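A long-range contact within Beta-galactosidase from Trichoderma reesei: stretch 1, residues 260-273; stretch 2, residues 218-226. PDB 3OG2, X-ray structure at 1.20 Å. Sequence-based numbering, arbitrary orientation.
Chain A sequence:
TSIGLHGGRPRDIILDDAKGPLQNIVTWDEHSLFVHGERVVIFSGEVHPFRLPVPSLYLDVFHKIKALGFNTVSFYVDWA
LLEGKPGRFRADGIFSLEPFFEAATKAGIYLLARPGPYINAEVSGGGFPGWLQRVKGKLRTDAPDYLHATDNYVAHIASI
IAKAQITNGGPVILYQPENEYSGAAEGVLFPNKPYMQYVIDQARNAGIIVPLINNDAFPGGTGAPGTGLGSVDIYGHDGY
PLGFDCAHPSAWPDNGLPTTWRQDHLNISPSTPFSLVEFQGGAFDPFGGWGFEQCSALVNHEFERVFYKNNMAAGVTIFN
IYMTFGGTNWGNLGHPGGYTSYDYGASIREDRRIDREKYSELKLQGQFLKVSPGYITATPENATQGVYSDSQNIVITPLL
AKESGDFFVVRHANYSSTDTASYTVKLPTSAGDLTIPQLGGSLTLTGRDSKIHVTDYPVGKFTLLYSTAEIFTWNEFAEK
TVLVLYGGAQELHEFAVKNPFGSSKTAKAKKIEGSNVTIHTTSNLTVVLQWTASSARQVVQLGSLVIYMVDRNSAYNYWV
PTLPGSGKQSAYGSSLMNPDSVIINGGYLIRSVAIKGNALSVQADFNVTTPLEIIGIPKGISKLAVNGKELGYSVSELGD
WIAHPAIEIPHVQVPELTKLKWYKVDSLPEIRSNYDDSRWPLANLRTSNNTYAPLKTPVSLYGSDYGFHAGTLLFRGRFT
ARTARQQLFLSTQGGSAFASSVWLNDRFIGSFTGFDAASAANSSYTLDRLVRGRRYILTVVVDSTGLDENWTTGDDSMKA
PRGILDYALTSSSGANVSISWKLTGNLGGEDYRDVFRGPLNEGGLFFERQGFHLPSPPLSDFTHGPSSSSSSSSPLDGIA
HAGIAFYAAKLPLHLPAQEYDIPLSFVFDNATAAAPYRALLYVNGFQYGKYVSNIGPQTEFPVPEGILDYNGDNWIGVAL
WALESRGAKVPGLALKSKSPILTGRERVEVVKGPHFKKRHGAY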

# COMPACT_ATOMS: atom_id res chain seq x y z
N THR A 260 -20.39 -5.30 15.79
CA THR A 260 -21.76 -5.13 15.29
C THR A 260 -21.91 -5.42 13.82
O THR A 260 -23.01 -5.26 13.29
CB THR A 260 -22.25 -3.67 15.52
OG1 THR A 260 -21.46 -2.80 14.75
CG2 THR A 260 -22.06 -3.26 16.99
N TRP A 261 -20.85 -5.84 13.12
CA TRP A 261 -20.93 -5.80 11.66
C TRP A 261 -21.83 -6.89 11.06
O TRP A 261 -22.37 -6.64 9.97
CB TRP A 261 -19.50 -5.81 11.11
CG TRP A 261 -18.79 -4.51 11.28
CD1 TRP A 261 -19.29 -3.31 11.66
CD2 TRP A 261 -17.38 -4.29 11.06
NE1 TRP A 261 -18.31 -2.35 11.71
CE2 TRP A 261 -17.13 -2.94 11.33
CE3 TRP A 261 -16.34 -5.16 10.65
CZ2 TRP A 261 -15.85 -2.36 11.21
CZ3 TRP A 261 -15.09 -4.58 10.54
CH2 TRP A 261 -14.84 -3.22 10.81
N ARG A 262 -21.94 -8.06 11.69
CA ARG A 262 -22.87 -9.05 11.13
C ARG A 262 -24.28 -8.48 11.14
O ARG A 262 -25.03 -8.52 10.17
CB ARG A 262 -22.76 -10.34 11.94
CG ARG A 262 -23.89 -11.31 11.63
CD ARG A 262 -23.82 -11.82 10.18
NE ARG A 262 -24.93 -12.81 10.04
CZ ARG A 262 -25.46 -13.28 8.93
NH1 ARG A 262 -24.95 -12.82 7.77
NH2 ARG A 262 -26.46 -14.16 9.04
N GLN A 263 -24.71 -7.95 12.29
CA GLN A 263 -26.07 -7.37 12.38
C GLN A 263 -26.20 -6.12 11.51
O GLN A 263 -27.25 -5.95 10.86
CB GLN A 263 -26.41 -6.98 13.83
CG GLN A 263 -27.91 -6.62 13.91
CD GLN A 263 -28.84 -7.76 13.48
OE1 GLN A 263 -28.71 -8.89 13.97
NE2 GLN A 263 -29.80 -7.49 12.57
N ASP A 264 -25.18 -5.27 11.46
CA ASP A 264 -25.27 -4.11 10.56
C ASP A 264 -25.46 -4.60 9.12
O ASP A 264 -26.22 -4.00 8.38
CB ASP A 264 -24.00 -3.30 10.63
CG ASP A 264 -23.75 -2.63 11.95
OD1 ASP A 264 -24.75 -2.30 12.66
OD2 ASP A 264 -22.57 -2.36 12.28
N HIS A 265 -24.79 -5.67 8.74
CA HIS A 265 -24.89 -6.19 7.37
C HIS A 265 -26.31 -6.64 7.09
O HIS A 265 -26.94 -6.36 6.06
CB HIS A 265 -23.89 -7.37 7.21
CG HIS A 265 -24.12 -7.94 5.83
ND1 HIS A 265 -23.88 -7.18 4.70
CD2 HIS A 265 -24.61 -9.12 5.41
CE1 HIS A 265 -24.21 -7.94 3.62
NE2 HIS A 265 -24.64 -9.11 4.03
N LEU A 266 -26.88 -7.40 8.04
CA LEU A 266 -28.27 -7.83 7.88
C LEU A 266 -29.23 -6.67 7.85
O LEU A 266 -30.26 -6.76 7.19
CB LEU A 266 -28.64 -8.75 9.04
CG LEU A 266 -27.90 -10.11 8.97
CD1 LEU A 266 -28.18 -10.89 10.26
CD2 LEU A 266 -28.21 -10.86 7.69
N ASN A 267 -28.92 -5.58 8.56
CA ASN A 267 -29.83 -4.43 8.58
C ASN A 267 -29.75 -3.66 7.27
O ASN A 267 -30.73 -3.05 6.78
CB ASN A 267 -29.44 -3.50 9.72
CG ASN A 267 -29.74 -4.04 11.08
OD1 ASN A 267 -30.53 -4.99 11.21
ND2 ASN A 267 -29.10 -3.47 12.09
N ILE A 268 -28.58 -3.58 6.67
CA ILE A 268 -28.32 -2.70 5.55
C ILE A 268 -28.48 -3.42 4.21
O ILE A 268 -29.09 -2.81 3.30
CB ILE A 268 -26.90 -2.08 5.62
CG1 ILE A 268 -26.79 -1.16 6.84
CG2 ILE A 268 -26.47 -1.38 4.33
CD1 ILE A 268 -25.35 -0.78 7.20
N SER A 269 -27.87 -4.58 4.00
CA SER A 269 -27.87 -5.15 2.64
C SER A 269 -27.83 -6.67 2.73
O SER A 269 -26.84 -7.31 2.36
CB SER A 269 -26.64 -4.65 1.85
OG SER A 269 -26.86 -4.95 0.45
N PRO A 270 -28.88 -7.29 3.27
CA PRO A 270 -28.85 -8.75 3.49
C PRO A 270 -28.81 -9.56 2.19
O PRO A 270 -28.46 -10.74 2.20
CB PRO A 270 -30.19 -9.01 4.24
CG PRO A 270 -31.06 -7.85 3.88
CD PRO A 270 -30.15 -6.63 3.73
N SER A 271 -29.10 -8.93 1.06
CA SER A 271 -29.15 -9.65 -0.22
C SER A 271 -27.78 -9.78 -0.89
O SER A 271 -27.68 -10.48 -1.93
CB SER A 271 -30.11 -8.95 -1.19
OG SER A 271 -29.59 -7.69 -1.62
N THR A 272 -26.73 -9.12 -0.31
CA THR A 272 -25.42 -9.12 -0.98
C THR A 272 -24.35 -9.57 -0.01
O THR A 272 -24.55 -9.58 1.22
CB THR A 272 -25.12 -7.73 -1.59
OG1 THR A 272 -25.16 -6.71 -0.58
CG2 THR A 272 -26.13 -7.32 -2.64
N PRO A 273 -23.20 -9.99 -0.51
CA PRO A 273 -22.20 -10.55 0.40
C PRO A 273 -21.65 -9.55 1.37
O PRO A 273 -21.39 -8.41 1.00
CB PRO A 273 -21.10 -10.99 -0.59
CG PRO A 273 -21.77 -11.15 -1.91
CD PRO A 273 -22.83 -10.07 -1.94
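Stretch 2 218-226: FPGGTGAPG

The centre of the contact is I268, the last residue of the helix 261-268. It has more area covered by stretch 2 than any other residue of stretch 1. Its CA-to-CB bond points toward stretch 2, and its side chain is in the mt rotamer. I268 CG2 lies 3.7 Å from G221 CA and also 3.7 Å from A224 CB. I268 CD1 reaches P219, 3.8 Å from P219 CB and 3.6 Å from P219 O. The side chain has its closest contacts with P219, G221 and A224; I268 CD1 also lies 4.4 Å from G220 N.

Stretch 2 has no regular helix or strand. It is a loop that follows the helix and the residues after it in the same overall direction. P219 is nearest D264, with P219 CA and D264 CA 6.6 Å apart. G221 comes next, with G221 CA 5.6 Å from I268 CA. A224 follows, with A224 CA 6.3 Å from S269 CA. Rising numbers in one stretch thus pair with rising numbers in the other.

Between the second and third of these points the loop makes a type II beta turn, from G221 to A224. The turn is closed by A224 N donating to G221 O at 3.3 Å. T222 points its CA-to-CB bond away from stretch 1, and neither T222 nor G223 touches it. The two ends of the turn, G221 and A224, are the parts that meet I268. G221 and G223 both have positive phi, which by itself favours glycine. Just before the turn, G220 N donates to F218 O at 2.7 Å.

Toward the start of the helix, P219 carries the contact. Its ring is C-gamma exo. P219 CG lies 3.8 Å from both W261 CD1 and W261 NE1, and approaches the indole ring obliquely. The CA-to-CB bond of W261 points sideways, but the end of the side chain comes nearer. P219 CG is also 3.7 Å from D264 OD2. That carboxylate is held from within stretch 1, where T260 OG1 donates to D264 OD2 at 2.7 Å.

Beyond the helix, P225 takes over. S269 is the first residue to leave helical phi/psi, and it begins a type I beta turn that ends at T272. T272 N donates to S269 O at 3.2 Å across this turn. S269 OG sits 3.4 Å from P225 CD, while T272 CG2 is 4.1 Å from P225 CG. The S269 hydroxyl is used inside its own stretch: S269 OG donates to T272 OG1 at 2.7 Å. S271 is more marginal, with S271 OG 4.5 Å from P225 CB.

No direct hydrogen bond joins the two stretches. The polar link is a water at the edge, whose O donates to P225 O at 2.7 Å and to I268 O at 3.3 Å. I268 O and P225 O are 4.3 Å apart. Both are acceptors, so they cannot hydrogen-bond to each other, and the water bridges them. In all, the contact buries 351 Å², both sides summed.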

# COMPACT_ATOMS: atom_id res chain seq x y z
N PHE A 218 -18.12 3.75 7.11
CA PHE A 218 -18.65 3.03 8.25
C PHE A 218 -19.96 2.43 7.76
O PHE A 218 -20.42 2.75 6.64
CB PHE A 218 -18.82 3.97 9.46
CG PHE A 218 -19.89 5.02 9.22
CD1 PHE A 218 -19.61 6.19 8.53
CD2 PHE A 218 -21.19 4.83 9.67
CE1 PHE A 218 -20.61 7.15 8.29
CE2 PHE A 218 -22.19 5.78 9.44
CZ PHE A 218 -21.89 6.94 8.75
N PRO A 219 -20.61 1.56 8.52
CA PRO A 219 -21.87 0.98 8.05
C PRO A 219 -23.03 1.98 8.16
O PRO A 219 -23.90 1.90 9.03
CB PRO A 219 -22.07 -0.25 8.95
CG PRO A 219 -20.80 -0.43 9.66
CD PRO A 219 -20.16 0.92 9.77
N GLY A 220 -23.05 2.98 7.30
CA GLY A 220 -24.06 4.02 7.29
C GLY A 220 -25.18 3.71 6.31
O GLY A 220 -26.16 4.48 6.27
N GLY A 221 -25.09 2.69 5.48
CA GLY A 221 -26.13 2.32 4.53
C GLY A 221 -26.10 3.12 3.22
O GLY A 221 -27.00 2.91 2.38
N THR A 222 -25.18 4.05 3.04
CA THR A 222 -25.25 4.90 1.83
C THR A 222 -24.99 4.11 0.59
O THR A 222 -23.96 3.40 0.52
CB THR A 222 -24.26 6.07 1.99
OG1 THR A 222 -24.67 6.83 3.17
CG2 THR A 222 -24.28 7.01 0.81
N GLY A 223 -25.88 4.22 -0.38
CA GLY A 223 -25.71 3.59 -1.70
C GLY A 223 -26.10 2.14 -1.66
O GLY A 223 -25.91 1.43 -2.68
N ALA A 224 -26.60 1.57 -0.57
CA ALA A 224 -26.93 0.17 -0.55
C ALA A 224 -28.05 -0.18 -1.49
O ALA A 224 -28.94 0.65 -1.74
CB ALA A 224 -27.33 -0.22 0.88
N PRO A 225 -28.06 -1.43 -1.96
CA PRO A 225 -29.27 -1.92 -2.66
C PRO A 225 -30.52 -1.64 -1.85
O PRO A 225 -30.55 -1.81 -0.65
CB PRO A 225 -28.99 -3.41 -2.71
CG PRO A 225 -27.49 -3.48 -2.85
CD PRO A 225 -26.95 -2.44 -1.87
N GLY A 226 -31.58 -1.19 -2.52
CA GLY A 226 -32.81 -0.83 -1.82
C GLY A 226 -32.89 0.68 -1.60
O GLY A 226 -33.98 1.15 -1.23
O HOH W 1 -30.99 -3.94 0.89